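Local coordinates for protein adenylyltransferase and sulfurtransferase uba4 (Chaetomium thermophilum, PDB 6YUB) that probably adenylates the C-terminus of a ubiquitin-like sulfur carrier and then sulfurates it, for tRNA thiolation and molybdenum cofactor synthesis, this chain being the adenylyltransferase part, at residues G43-P48 against C131-A136; H75-H80 against M87-S92; V107-D112 against A119-P124; A136-I141 against S154-Q159; Y185-K190 against F280-N285. One frame throughout, in Å; residues are numbered along the deposited sequence.

Interaction 1: G43-P48 against C131-A136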
# COMPACT_ATOMS: atom_id res chain seq x y z
N GLY B 43 12.86 -12.33 -4.21
CA GLY B 43 13.09 -11.01 -4.76
C GLY B 43 12.23 -9.92 -4.14
O GLY B 43 12.10 -9.86 -2.91
N GLY B 44 11.63 -9.07 -4.98
CA GLY B 44 10.91 -7.92 -4.47
C GLY B 44 9.72 -8.29 -3.61
O GLY B 44 9.41 -7.62 -2.62
N LEU B 45 9.01 -9.35 -3.99
CA LEU B 45 7.90 -9.83 -3.18
C LEU B 45 8.41 -10.69 -2.02
O LEU B 45 7.91 -10.58 -0.90
CB LEU B 45 6.92 -10.63 -4.04
CG LEU B 45 6.10 -9.83 -5.05
CD1 LEU B 45 5.46 -10.75 -6.08
CD2 LEU B 45 5.04 -8.99 -4.34
N GLY B 46 9.41 -11.53 -2.28
CA GLY B 46 9.84 -12.49 -1.28
C GLY B 46 10.60 -11.88 -0.11
O GLY B 46 10.51 -12.38 1.01
N CYS B 47 11.37 -10.83 -0.36
CA CYS B 47 12.18 -10.25 0.71
C CYS B 47 11.33 -9.67 1.83
O CYS B 47 11.54 -10.05 3.00
CB CYS B 47 13.12 -9.18 0.14
SG CYS B 47 14.52 -9.86 -0.80
N PRO B 48 10.37 -8.77 1.57
CA PRO B 48 9.55 -8.25 2.67
C PRO B 48 8.69 -9.31 3.33
O PRO B 48 8.53 -9.31 4.56
CB PRO B 48 8.70 -7.16 2.00
CG PRO B 48 8.75 -7.47 0.53
CD PRO B 48 10.10 -8.08 0.29
N CYS B 131 5.74 -15.80 -4.58
CA CYS B 131 6.44 -14.54 -4.78
C CYS B 131 7.27 -14.53 -6.06
O CYS B 131 8.24 -13.77 -6.18
CB CYS B 131 7.34 -14.24 -3.58
SG CYS B 131 6.50 -14.26 -1.96
N THR B 132 6.90 -15.37 -7.04
CA THR B 132 7.69 -15.52 -8.25
C THR B 132 7.57 -14.31 -9.17
O THR B 132 8.54 -13.97 -9.86
CB THR B 132 7.27 -16.78 -9.01
OG1 THR B 132 5.91 -16.64 -9.45
CG2 THR B 132 7.38 -18.01 -8.12
N ASP B 133 6.41 -13.67 -9.20
CA ASP B 133 6.15 -12.57 -10.13
C ASP B 133 6.23 -13.04 -11.58
O ASP B 133 6.55 -12.27 -12.49
CB ASP B 133 7.12 -11.41 -9.89
CG ASP B 133 6.42 -10.07 -9.83
OD1 ASP B 133 5.38 -9.90 -10.51
OD2 ASP B 133 6.90 -9.18 -9.10
N ASN B 134 5.93 -14.32 -11.80
CA ASN B 134 5.95 -14.92 -13.14
C ASN B 134 4.56 -15.46 -13.45
O ASN B 134 4.09 -16.38 -12.75
CB ASN B 134 7.00 -16.04 -13.21
CG ASN B 134 7.10 -16.66 -14.60
OD1 ASN B 134 6.12 -16.75 -15.34
ND2 ASN B 134 8.30 -17.09 -14.96
N PRO B 135 3.86 -14.95 -14.47
CA PRO B 135 2.49 -15.42 -14.71
C PRO B 135 2.39 -16.92 -14.95
O PRO B 135 1.47 -17.57 -14.41
CB PRO B 135 2.04 -14.62 -15.94
CG PRO B 135 3.28 -13.98 -16.49
CD PRO B 135 4.24 -13.83 -15.35
N ALA B 136 3.29 -17.50 -15.74
CA ALA B 136 3.23 -18.94 -16.00
C ALA B 136 3.39 -19.74 -14.71
O ALA B 136 2.63 -20.67 -14.44
CB ALA B 136 4.31 -19.34 -17.01
O HOH W 1 10.22 -12.35 -4.97

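Interaction 2: H75-H80 against M87-S92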
# COMPACT_ATOMS: atom_id res chain seq x y z
N HIS B 75 17.19 -1.81 -5.26
CA HIS B 75 16.21 -0.78 -4.94
C HIS B 75 14.88 -1.36 -4.51
O HIS B 75 14.12 -0.69 -3.80
CB HIS B 75 16.01 0.15 -6.14
CG HIS B 75 15.26 -0.48 -7.27
ND1 HIS B 75 13.97 -0.12 -7.60
CD2 HIS B 75 15.61 -1.45 -8.15
CE1 HIS B 75 13.56 -0.84 -8.63
NE2 HIS B 75 14.53 -1.65 -8.98
N ARG B 76 14.57 -2.60 -4.92
CA ARG B 76 13.34 -3.27 -4.54
C ARG B 76 13.56 -4.52 -3.70
O ARG B 76 12.64 -4.92 -2.97
CB ARG B 76 12.54 -3.67 -5.80
CG ARG B 76 13.22 -4.73 -6.67
CD ARG B 76 12.37 -5.15 -7.87
NE ARG B 76 12.62 -6.54 -8.23
CZ ARG B 76 11.75 -7.54 -8.10
NH1 ARG B 76 10.52 -7.31 -7.63
NH2 ARG B 76 12.09 -8.77 -8.46
N GLN B 77 14.73 -5.14 -3.76
CA GLN B 77 15.04 -6.33 -2.97
C GLN B 77 15.92 -5.93 -1.79
O GLN B 77 17.12 -6.21 -1.74
CB GLN B 77 15.70 -7.39 -3.85
CG GLN B 77 14.97 -7.62 -5.17
CD GLN B 77 15.55 -8.77 -5.98
OE1 GLN B 77 16.61 -9.31 -5.66
NE2 GLN B 77 14.84 -9.14 -7.04
N VAL B 78 15.29 -5.26 -0.82
CA VAL B 78 16.03 -4.58 0.24
C VAL B 78 16.56 -5.51 1.31
O VAL B 78 17.28 -5.05 2.21
CB VAL B 78 15.14 -3.50 0.89
CG1 VAL B 78 14.68 -2.49 -0.16
CG2 VAL B 78 13.95 -4.13 1.59
N ALA B 79 16.24 -6.80 1.26
CA ALA B 79 16.83 -7.76 2.18
C ALA B 79 18.23 -8.20 1.74
O ALA B 79 18.90 -8.91 2.49
CB ALA B 79 15.93 -8.99 2.33
N HIS B 80 18.67 -7.78 0.56
CA HIS B 80 19.98 -8.13 0.04
C HIS B 80 20.98 -7.01 0.33
O HIS B 80 20.61 -5.90 0.72
CB HIS B 80 19.91 -8.42 -1.46
CG HIS B 80 19.04 -9.58 -1.81
ND1 HIS B 80 19.07 -10.78 -1.12
CD2 HIS B 80 18.10 -9.74 -2.78
CE1 HIS B 80 18.20 -11.62 -1.64
NE2 HIS B 80 17.60 -11.01 -2.65
N MET B 87 25.93 -13.64 -5.04
CA MET B 87 25.50 -14.75 -4.21
C MET B 87 24.07 -15.13 -4.55
O MET B 87 23.28 -14.30 -5.03
CB MET B 87 25.62 -14.38 -2.73
CG MET B 87 25.21 -15.49 -1.77
SD MET B 87 25.05 -14.88 -0.07
CE MET B 87 26.72 -14.32 0.26
N LEU B 88 23.73 -16.40 -4.32
CA LEU B 88 22.36 -16.85 -4.47
C LEU B 88 21.43 -15.99 -3.63
O LEU B 88 21.72 -15.67 -2.47
CB LEU B 88 22.24 -18.32 -4.05
CG LEU B 88 22.93 -19.35 -4.94
CD1 LEU B 88 22.78 -20.75 -4.35
CD2 LEU B 88 22.37 -19.30 -6.35
N LYS B 89 20.29 -15.61 -4.23
CA LYS B 89 19.31 -14.81 -3.50
C LYS B 89 18.86 -15.52 -2.23
O LYS B 89 18.77 -14.89 -1.16
CB LYS B 89 18.11 -14.52 -4.40
CG LYS B 89 18.41 -13.56 -5.55
CD LYS B 89 17.15 -12.85 -6.02
CE LYS B 89 16.42 -13.64 -7.09
NZ LYS B 89 15.01 -13.19 -7.25
N VAL B 90 18.61 -16.82 -2.30
CA VAL B 90 18.12 -17.56 -1.15
C VAL B 90 19.11 -17.46 0.01
O VAL B 90 18.71 -17.30 1.17
CB VAL B 90 17.83 -19.02 -1.53
CG1 VAL B 90 19.09 -19.72 -2.02
CG2 VAL B 90 17.23 -19.77 -0.36
N ASP B 91 20.41 -17.56 -0.29
CA ASP B 91 21.42 -17.50 0.77
C ASP B 91 21.58 -16.07 1.29
O ASP B 91 21.75 -15.87 2.50
CB ASP B 91 22.76 -18.02 0.25
CG ASP B 91 22.76 -19.53 0.07
OD1 ASP B 91 22.23 -20.24 0.96
OD2 ASP B 91 23.30 -20.01 -0.95
N SER B 92 21.54 -15.08 0.40
CA SER B 92 21.65 -13.69 0.84
C SER B 92 20.45 -13.28 1.68
O SER B 92 20.60 -12.53 2.65
CB SER B 92 21.79 -12.77 -0.38
OG SER B 92 21.75 -11.41 -0.01

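Interaction 3: V107-D112 against A119-P124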
# COMPACT_ATOMS: atom_id res chain seq x y z
N VAL B 107 14.95 -23.10 5.36
CA VAL B 107 15.18 -24.20 4.44
C VAL B 107 15.32 -23.63 3.03
O VAL B 107 14.34 -23.26 2.39
CB VAL B 107 14.03 -25.23 4.50
CG1 VAL B 107 14.36 -26.44 3.63
CG2 VAL B 107 13.78 -25.65 5.94
N PRO B 108 16.54 -23.55 2.51
CA PRO B 108 16.72 -23.02 1.16
C PRO B 108 16.58 -24.08 0.08
O PRO B 108 17.02 -25.22 0.23
CB PRO B 108 18.16 -22.47 1.20
CG PRO B 108 18.86 -23.40 2.14
CD PRO B 108 17.84 -23.81 3.18
N TYR B 109 15.92 -23.70 -1.01
CA TYR B 109 15.87 -24.49 -2.23
C TYR B 109 16.68 -23.71 -3.27
O TYR B 109 16.19 -22.73 -3.84
CB TYR B 109 14.44 -24.73 -2.70
CG TYR B 109 13.62 -25.62 -1.79
CD1 TYR B 109 12.98 -25.09 -0.68
CD2 TYR B 109 13.48 -26.98 -2.05
CE1 TYR B 109 12.22 -25.89 0.15
CE2 TYR B 109 12.73 -27.79 -1.22
CZ TYR B 109 12.10 -27.23 -0.12
OH TYR B 109 11.34 -28.02 0.72
N ARG B 110 17.92 -24.13 -3.48
CA ARG B 110 18.86 -23.39 -4.33
C ARG B 110 18.70 -23.76 -5.80
O ARG B 110 19.66 -24.13 -6.46
CB ARG B 110 20.28 -23.62 -3.86
CG ARG B 110 20.53 -23.25 -2.41
CD ARG B 110 21.99 -23.48 -1.99
NE ARG B 110 22.25 -22.89 -0.67
CZ ARG B 110 22.07 -23.53 0.49
NH1 ARG B 110 21.64 -24.78 0.51
NH2 ARG B 110 22.32 -22.90 1.63
N PHE B 111 17.48 -23.66 -6.32
CA PHE B 111 17.22 -23.98 -7.72
C PHE B 111 15.80 -23.55 -8.08
O PHE B 111 14.94 -23.37 -7.21
CB PHE B 111 17.42 -25.47 -8.01
CG PHE B 111 16.80 -26.38 -6.99
CD1 PHE B 111 15.48 -26.78 -7.11
CD2 PHE B 111 17.53 -26.84 -5.91
CE1 PHE B 111 14.90 -27.62 -6.18
CE2 PHE B 111 16.96 -27.67 -4.97
CZ PHE B 111 15.65 -28.06 -5.10
N ASP B 112 15.56 -23.42 -9.38
CA ASP B 112 14.27 -22.96 -9.87
C ASP B 112 13.18 -23.99 -9.59
O ASP B 112 13.40 -25.20 -9.70
CB ASP B 112 14.34 -22.71 -11.38
CG ASP B 112 15.30 -21.60 -11.75
OD1 ASP B 112 15.76 -20.88 -10.83
OD2 ASP B 112 15.59 -21.45 -12.95
N ALA B 119 5.75 -30.34 -7.08
CA ALA B 119 5.10 -31.13 -6.05
C ALA B 119 6.09 -31.51 -4.95
O ALA B 119 5.74 -31.50 -3.76
CB ALA B 119 4.47 -32.38 -6.66
N GLN B 120 7.33 -31.85 -5.32
CA GLN B 120 8.33 -32.19 -4.31
C GLN B 120 8.57 -31.02 -3.37
O GLN B 120 8.69 -31.20 -2.15
CB GLN B 120 9.64 -32.60 -4.98
CG GLN B 120 9.52 -33.78 -5.92
CD GLN B 120 10.69 -33.85 -6.88
OE1 GLN B 120 10.51 -33.80 -8.09
NE2 GLN B 120 11.91 -33.99 -6.33
N ILE B 121 8.64 -29.80 -3.92
CA ILE B 121 8.96 -28.63 -3.11
C ILE B 121 7.79 -28.26 -2.21
O ILE B 121 7.98 -27.94 -1.03
CB ILE B 121 9.36 -27.46 -4.03
CG1 ILE B 121 10.71 -27.74 -4.69
CG2 ILE B 121 9.38 -26.15 -3.25
CD1 ILE B 121 11.15 -26.70 -5.70
N ILE B 122 6.56 -28.32 -2.74
CA ILE B 122 5.41 -27.76 -2.05
C ILE B 122 4.86 -28.70 -1.00
O ILE B 122 4.36 -28.25 0.04
CB ILE B 122 4.33 -27.39 -3.10
CG1 ILE B 122 4.73 -26.11 -3.83
CG2 ILE B 122 2.98 -27.26 -2.44
CD1 ILE B 122 3.89 -25.80 -5.06
N LYS B 123 4.95 -30.01 -1.22
CA LYS B 123 4.22 -30.96 -0.39
C LYS B 123 4.45 -30.81 1.11
O LYS B 123 3.49 -30.96 1.87
CB LYS B 123 4.58 -32.39 -0.83
CG LYS B 123 3.56 -33.45 -0.42
CD LYS B 123 4.09 -34.87 -0.63
CE LYS B 123 4.70 -35.06 -2.01
NZ LYS B 123 5.00 -36.49 -2.31
N PRO B 124 5.67 -30.54 1.60
CA PRO B 124 5.89 -30.54 3.05
C PRO B 124 5.37 -29.32 3.80
O PRO B 124 5.51 -29.27 5.03
CB PRO B 124 7.43 -30.62 3.17
CG PRO B 124 7.92 -31.05 1.82
CD PRO B 124 6.93 -30.49 0.84
O HOH W 2 10.60 -30.55 -0.35

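Interaction 4: A136-I141 against S154-Q159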
# COMPACT_ATOMS: atom_id res chain seq x y z
N ALA B 136 3.29 -17.50 -15.74
CA ALA B 136 3.23 -18.94 -16.00
C ALA B 136 3.39 -19.74 -14.71
O ALA B 136 2.63 -20.67 -14.44
CB ALA B 136 4.31 -19.34 -17.01
N THR B 137 4.39 -19.38 -13.89
CA THR B 137 4.61 -20.10 -12.64
C THR B 137 3.41 -19.96 -11.71
O THR B 137 3.09 -20.89 -10.97
CB THR B 137 5.87 -19.58 -11.96
OG1 THR B 137 6.89 -19.34 -12.94
CG2 THR B 137 6.38 -20.59 -10.95
N ARG B 138 2.72 -18.81 -11.75
CA ARG B 138 1.54 -18.63 -10.92
C ARG B 138 0.51 -19.72 -11.18
O ARG B 138 -0.07 -20.29 -10.24
CB ARG B 138 0.92 -17.25 -11.17
CG ARG B 138 1.50 -16.16 -10.29
CD ARG B 138 0.52 -15.01 -10.08
NE ARG B 138 0.39 -14.15 -11.24
CZ ARG B 138 1.34 -13.31 -11.66
NH1 ARG B 138 2.49 -13.23 -11.01
NH2 ARG B 138 1.13 -12.55 -12.73
N TYR B 139 0.26 -20.04 -12.46
CA TYR B 139 -0.70 -21.09 -12.78
C TYR B 139 -0.20 -22.45 -12.31
O TYR B 139 -0.98 -23.27 -11.82
CB TYR B 139 -0.98 -21.10 -14.28
CG TYR B 139 -1.91 -19.99 -14.74
CD1 TYR B 139 -3.28 -20.13 -14.66
CD2 TYR B 139 -1.40 -18.80 -15.24
CE1 TYR B 139 -4.13 -19.12 -15.07
CE2 TYR B 139 -2.24 -17.78 -15.65
CZ TYR B 139 -3.61 -17.94 -15.56
OH TYR B 139 -4.45 -16.94 -15.97
N LEU B 140 1.10 -22.70 -12.43
CA LEU B 140 1.66 -23.96 -11.96
C LEU B 140 1.47 -24.11 -10.45
O LEU B 140 1.06 -25.17 -9.97
CB LEU B 140 3.15 -24.04 -12.32
CG LEU B 140 3.92 -25.20 -11.70
CD1 LEU B 140 3.28 -26.53 -12.10
CD2 LEU B 140 5.39 -25.16 -12.11
N ILE B 141 1.78 -23.06 -9.69
CA ILE B 141 1.67 -23.15 -8.24
C ILE B 141 0.21 -23.33 -7.83
O ILE B 141 -0.11 -24.17 -6.98
CB ILE B 141 2.31 -21.90 -7.59
CG1 ILE B 141 3.82 -21.90 -7.84
CG2 ILE B 141 2.02 -21.87 -6.10
CD1 ILE B 141 4.47 -20.53 -7.66
N SER B 154 -0.98 -15.48 -3.13
CA SER B 154 -0.30 -15.12 -4.36
C SER B 154 -0.35 -13.61 -4.58
O SER B 154 -1.40 -12.98 -4.39
CB SER B 154 -0.93 -15.85 -5.56
OG SER B 154 -0.54 -15.26 -6.78
N ALA B 155 0.78 -13.05 -4.98
CA ALA B 155 0.90 -11.63 -5.28
C ALA B 155 1.66 -11.47 -6.59
O ALA B 155 2.33 -12.39 -7.06
CB ALA B 155 1.62 -10.87 -4.16
N ALA B 156 1.57 -10.28 -7.18
CA ALA B 156 2.16 -10.05 -8.48
C ALA B 156 2.34 -8.57 -8.74
O ALA B 156 1.72 -7.72 -8.09
CB ALA B 156 1.29 -10.68 -9.59
N SER B 157 3.21 -8.27 -9.71
CA SER B 157 3.32 -6.95 -10.30
C SER B 157 2.66 -6.98 -11.67
O SER B 157 2.90 -7.91 -12.46
CB SER B 157 4.78 -6.52 -10.44
OG SER B 157 5.41 -6.41 -9.17
N VAL B 158 1.82 -5.99 -11.95
CA VAL B 158 1.11 -5.91 -13.23
C VAL B 158 1.01 -4.43 -13.61
O VAL B 158 0.30 -3.67 -12.94
CB VAL B 158 -0.28 -6.55 -13.18
CG1 VAL B 158 -0.97 -6.42 -14.53
CG2 VAL B 158 -0.18 -8.01 -12.76
N GLN B 159 1.71 -4.04 -14.67
CA GLN B 159 1.69 -2.65 -15.15
C GLN B 159 2.20 -1.77 -14.02
O GLN B 159 3.28 -2.06 -13.47
CB GLN B 159 0.28 -2.33 -15.66
O HOH W 3 3.70 -10.58 -12.34
O HOH W 4 4.09 -14.06 -8.14
O HOH W 5 2.54 -10.23 -14.88

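Interaction 5: Y185-K190 against F280-N285. With ZN (zinc ion), chain E.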
# COMPACT_ATOMS: atom_id res chain seq x y z
N TYR B 185 -6.55 -20.11 -8.79
CA TYR B 185 -6.13 -18.98 -9.62
C TYR B 185 -6.80 -19.01 -10.99
O TYR B 185 -7.05 -17.95 -11.58
CB TYR B 185 -4.60 -18.97 -9.77
CG TYR B 185 -4.05 -17.69 -10.36
CD1 TYR B 185 -3.87 -16.56 -9.57
CD2 TYR B 185 -3.69 -17.61 -11.69
CE1 TYR B 185 -3.36 -15.38 -10.10
CE2 TYR B 185 -3.19 -16.44 -12.24
CZ TYR B 185 -3.02 -15.33 -11.44
OH TYR B 185 -2.52 -14.17 -11.97
N ARG B 186 -7.09 -20.20 -11.52
CA ARG B 186 -7.79 -20.29 -12.80
C ARG B 186 -9.25 -19.85 -12.65
O ARG B 186 -9.80 -19.21 -13.55
CB ARG B 186 -7.72 -21.71 -13.35
CG ARG B 186 -6.36 -22.09 -13.91
CD ARG B 186 -6.35 -23.55 -14.34
NE ARG B 186 -5.00 -24.03 -14.63
CZ ARG B 186 -4.40 -23.93 -15.82
NH1 ARG B 186 -5.03 -23.37 -16.84
NH2 ARG B 186 -3.18 -24.40 -15.97
N CYS B 187 -9.88 -20.20 -11.53
CA CYS B 187 -11.25 -19.75 -11.28
C CYS B 187 -11.37 -18.24 -11.43
O CYS B 187 -12.43 -17.74 -11.84
CB CYS B 187 -11.70 -20.15 -9.87
SG CYS B 187 -11.95 -21.91 -9.60
N CYS B 188 -10.31 -17.50 -11.11
CA CYS B 188 -10.35 -16.04 -11.13
C CYS B 188 -9.89 -15.45 -12.45
O CYS B 188 -10.44 -14.44 -12.90
CB CYS B 188 -9.48 -15.48 -10.00
SG CYS B 188 -9.87 -16.09 -8.34
N PHE B 189 -8.89 -16.05 -13.09
CA PHE B 189 -8.24 -15.46 -14.25
C PHE B 189 -8.07 -16.48 -15.36
O PHE B 189 -7.61 -17.60 -15.11
CB PHE B 189 -6.87 -14.88 -13.87
CG PHE B 189 -6.89 -14.04 -12.63
CD1 PHE B 189 -7.60 -12.85 -12.60
CD2 PHE B 189 -6.19 -14.43 -11.50
CE1 PHE B 189 -7.62 -12.07 -11.46
CE2 PHE B 189 -6.21 -13.65 -10.36
CZ PHE B 189 -6.92 -12.47 -10.34
N LYS B 190 -8.44 -16.08 -16.58
CA LYS B 190 -8.25 -16.89 -17.78
C LYS B 190 -8.39 -18.39 -17.53
O LYS B 190 -7.43 -19.14 -17.66
CB LYS B 190 -6.87 -16.60 -18.38
N PHE B 280 -10.86 -25.66 -15.19
CA PHE B 280 -9.94 -26.65 -15.74
C PHE B 280 -9.22 -27.43 -14.65
O PHE B 280 -8.97 -28.63 -14.80
CB PHE B 280 -8.92 -25.94 -16.65
CG PHE B 280 -7.79 -26.83 -17.10
CD1 PHE B 280 -7.95 -27.68 -18.17
CD2 PHE B 280 -6.57 -26.78 -16.46
CE1 PHE B 280 -6.91 -28.49 -18.59
CE2 PHE B 280 -5.52 -27.59 -16.87
CZ PHE B 280 -5.69 -28.44 -17.94
N ALA B 281 -8.89 -26.77 -13.53
CA ALA B 281 -8.04 -27.36 -12.50
C ALA B 281 -8.82 -27.92 -11.32
O ALA B 281 -8.60 -29.07 -10.93
CB ALA B 281 -7.03 -26.31 -12.00
N CYS B 282 -9.72 -27.13 -10.73
CA CYS B 282 -10.43 -27.54 -9.52
C CYS B 282 -11.89 -27.87 -9.77
O CYS B 282 -12.59 -28.26 -8.83
CB CYS B 282 -10.32 -26.45 -8.45
SG CYS B 282 -10.98 -24.82 -8.91
N GLY B 283 -12.38 -27.74 -11.00
CA GLY B 283 -13.78 -27.93 -11.29
C GLY B 283 -14.17 -29.39 -11.41
O GLY B 283 -13.38 -30.31 -11.22
N GLU B 284 -15.45 -29.59 -11.72
CA GLU B 284 -15.98 -30.93 -11.92
C GLU B 284 -15.33 -31.58 -13.13
O GLU B 284 -15.04 -30.92 -14.13
CB GLU B 284 -17.50 -30.87 -12.10
CG GLU B 284 -18.23 -32.19 -11.91
CD GLU B 284 -19.74 -32.02 -11.89
OE1 GLU B 284 -20.27 -31.30 -12.77
OE2 GLU B 284 -20.39 -32.58 -10.99
N ASN B 285 -15.10 -32.89 -13.04
CA ASN B 285 -14.54 -33.67 -14.14
C ASN B 285 -13.16 -33.18 -14.56
O ASN B 285 -12.74 -33.37 -15.71
CB ASN B 285 -15.48 -33.66 -15.35
CG ASN B 285 -16.85 -34.21 -15.03
OD1 ASN B 285 -16.98 -35.18 -14.28
ND2 ASN B 285 -17.89 -33.58 -15.58
ZN ZN E . -10.14 -23.22 -10.17

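Interaction 1: G43-P48 against C131-A136
The backbones approach most closely where Leu-45 CA lies 5.2 Å from Cys-131 CA, at the glycine-rich turn of a Rossmann-type nucleotide fold. This turn leads from strand 36-40 into helix 46-56, and residues 131-136 follow strand 127-130. Leu-45 reaches across from the turn: its CB meets Cys-131 CB at 3.7 Å, while CD1 passes on to Asp-133 OD2 at 3.7 Å, the two side chains crossing at about a right angle. In Leu-45, CG stands beside the backbone N (chi1 -70°), which carries the methyls away from the turn; Val-211, Met-214 and Gln-218 of helix 208-228 pack on the same leucine, so a branched apolar side chain suits this buried place. Cys-131 is compact enough to rest on glycine backbone, its CB 3.6 Å from Gly-46 N and its SG 3.8 Å from Gly-46 CA. The Asp-133 carboxylate touches the leucine, but its OD1 accepts from Ser-157 N, and OD2 too is hydrogen-bonded elsewhere. Gly-44, Asp-133 and Asn-134 are predicted ATP-binding residues, consistent with this turn's place in the fold. No direct hydrogen bond joins the two segments. A water does so instead, as commonly in Rossmann folds: it accepts from Gly-43 N at 2.7 Å and Gly-46 N at 2.9 Å, and donates to Cys-131 O at 2.7 Å.

Interaction 2: H75-H80 against M87-S92
The imidazole of His-80 has Lys-89 O at its edge, near its plane, with Ser-92 C and Gln-77 OE1 also in plane around the rim; Ser-92 OG comes in obliquely. This is the loop after strand 60-64 of the Rossmann-type domain, packed on the first turn of helix 89-100, and it holds predicted ATP-binding residues. A type I turn from Gln-77 to His-80 brings the imidazole round to the helix, where ND1 of His-80 shares a hydrogen bond with Ser-92 OG at 3.0 Å. Arg-84 NE also bonds that hydroxyl, and His-80 NE2 is paired with Ala-42 O. Histidine suits this buried spot because it offers a polar nitrogen to each side. A leucine here would probably leave Ala-42 O without its partner and take the ring nitrogen away from Ser-92 OG. Lys-89 runs obliquely past the ring, its CG 3.9 Å from His-80 NE2, and bends at chi3 (-88°) so that NZ reaches its salt-bridge partner Asp-65. Where the lysine chain crosses Gln-77 at about a right angle, Lys-89 CD lies 3.6 Å from Gln-77 OE1.

Interaction 3: V107-D112 against A119-P124
Two first torsions set up the main contact: Tyr-109 holds its ring CG beside the backbone N (chi1 -67°), facing the helix, and Ile-121 holds CG1 beside its backbone N (chi1 -69°), which leaves CG2 opposite that N and over the ring. The Ile-121 CG2 methyl sits 4.2 Å from the Tyr-109 ring centroid and only 7° off the ring normal, a CH-pi contact centred on the face. Ile-121 CG1 meets the rim of the same ring, 3.9 Å from Tyr-109 CD2. The beta-branched isoleucine can thus cover both centre and rim at once, and its far end, CD1, is left to touch Phe-111 CE1 at 3.9 Å. Phe-111 reaches there after an inverse gamma turn centred on Arg-110, with its CG wedged between backbone N and carbonyl carbon; its CZ comes into the plane of the tyrosine ring, at the edge.

The phenol end is polar and anchored by other means. Tyr-109 OH is 2.8 Å from a water that donates to Gln-120 O at 2.7 Å, and it is also hydrogen-bonded to Trp-125 NE1, so a tyrosine fits where the ring packs against apolar side chains but its hydroxyl meets a water and Trp-125. Leu-38 and Val-64, from neighbouring strands 36-40 and 60-64, close over the inner side of Tyr-109 and Ile-121, while Pro-108 packs instead on helix 89-100. An outermost strand within the chain, 105-109, with a short helix over one face of the sheet and a longer one over the other, is the layered build of an alpha/beta Rossmann-type fold.

Interaction 4: A136-I141 against S154-Q159
Arg-138 reaches from its helix across to Ser-154 and Ala-156 of the strand. Its CB points toward the strand, and CG comes within 4.2 Å of Ser-154 OG. CD of Arg-138 closes on Ser-154 OG at 3.5 Å, a packing contact, since CD is a carbon; the hydroxyl's hydrogen bond goes to Asp-130 OD2. At chi3 (-75°) the chain bends, which lays the guanidinium along the strand. NE then bonds outside both segments, to Tyr-185 OH. Beyond it, CZ and NH1 pass over the Ala-156 methyl, which lies against one face of the guanidinium, offset toward the rim; Arg-138 NH1 to Ala-156 CB is a tight 3.2 Å. Alanine suits this position, since its single methyl lets the flat group lie close.

Round the guanidinium's edge, in its plane, are three waters. One accepts from Arg-138 NH1 at 3.2 Å and lies 2.8 Å from Ser-157 O; another takes a weak bond from Arg-138 NH1 and donates to Ala-155 O at 2.7 Å; the third links NH2 and Ser-157 O only weakly. The buried charge thus reaches strand carbonyls through water. A leucine in place of Arg-138 would probably strip Tyr-185 OH of this bond, leave the waters without their donor and uncover the Ala-156 methyl.

The two segments belong to the beta-alpha-beta unit of strand 127-130, helix 135-148 and strand 152-158. Helix 136-141 runs nearly antiparallel to strand 154-158, at 171° and 10.4 Å between axes; helix 208-228 packs on Ala-155 and Ser-157, whose side chains point away from this contact.

Interaction 5: Y185-K190 against F280-N285
Arg-186 has Phe-280 CD2 over one face of its guanidinium, offset toward the rim of that group, with Arg-186 CZ 3.6 Å from Phe-280 CD2. The planes are 54° apart, so this is a slanted overlap and no flat stack, although the two side chains run side by side and point the same way. Extended from CG to NE, the arginine also passes its CD over the Ala-281 methyl, 3.7 Å from CB. Its CG stands beside the backbone N (chi1 -74°), which directs the chain along the loop of residues 280-285. Arginine fits because its flat, charged end can rest on a ring while its NH2 still forms a salt bridge with Asp-143 OD2; the contact has Ala-281 buried beneath it and Phe-280 at the exposed margin.

The firmer tie is a zinc ion. Cys-187 SG binds it at 2.3 Å and Cys-282 SG at 2.2 Å, with Cys-184 and Cys-279 completing the set of four. Each segment thus supplies one cysteine of a Cys-x-x-Cys pair, and the metal draws together parts of the chain some ninety residues apart. No disulfide is present here. A tetracysteine zinc site of this kind is known in MoeB and ThiF relatives, where it is regarded as structural.

Helix 185-188 lies between helix 135-148, whose Tyr-139 touches Arg-186, and strand 161-167, on which Tyr-185 and Cys-188 pack. The loop between strand 267-271 and helix 290-294 meets it through Arg-186 and the zinc.

From the N terminus, interaction 1 closes a loop of 82 residues, joining the glycine-rich turn to the end of strand 127-130. Interactions 2 and 3 are nested inside that loop, one after the other, and are joined by a salt bridge from Asp-91, near the start of helix 89-100, to Arg-110, just past the end of strand 105-109. Interaction 4 begins where interaction 1 ends, at their shared Ala-136, and closes the short helix-strand loop of the unit that starts at strand 127-130. Interaction 5 follows in series, closing a long loop through zinc. No loops cross. Interactions 1 and 2 meet beside the predicted nucleotide site, while interactions 4 and 5 connect the Rossmann core to the zinc end.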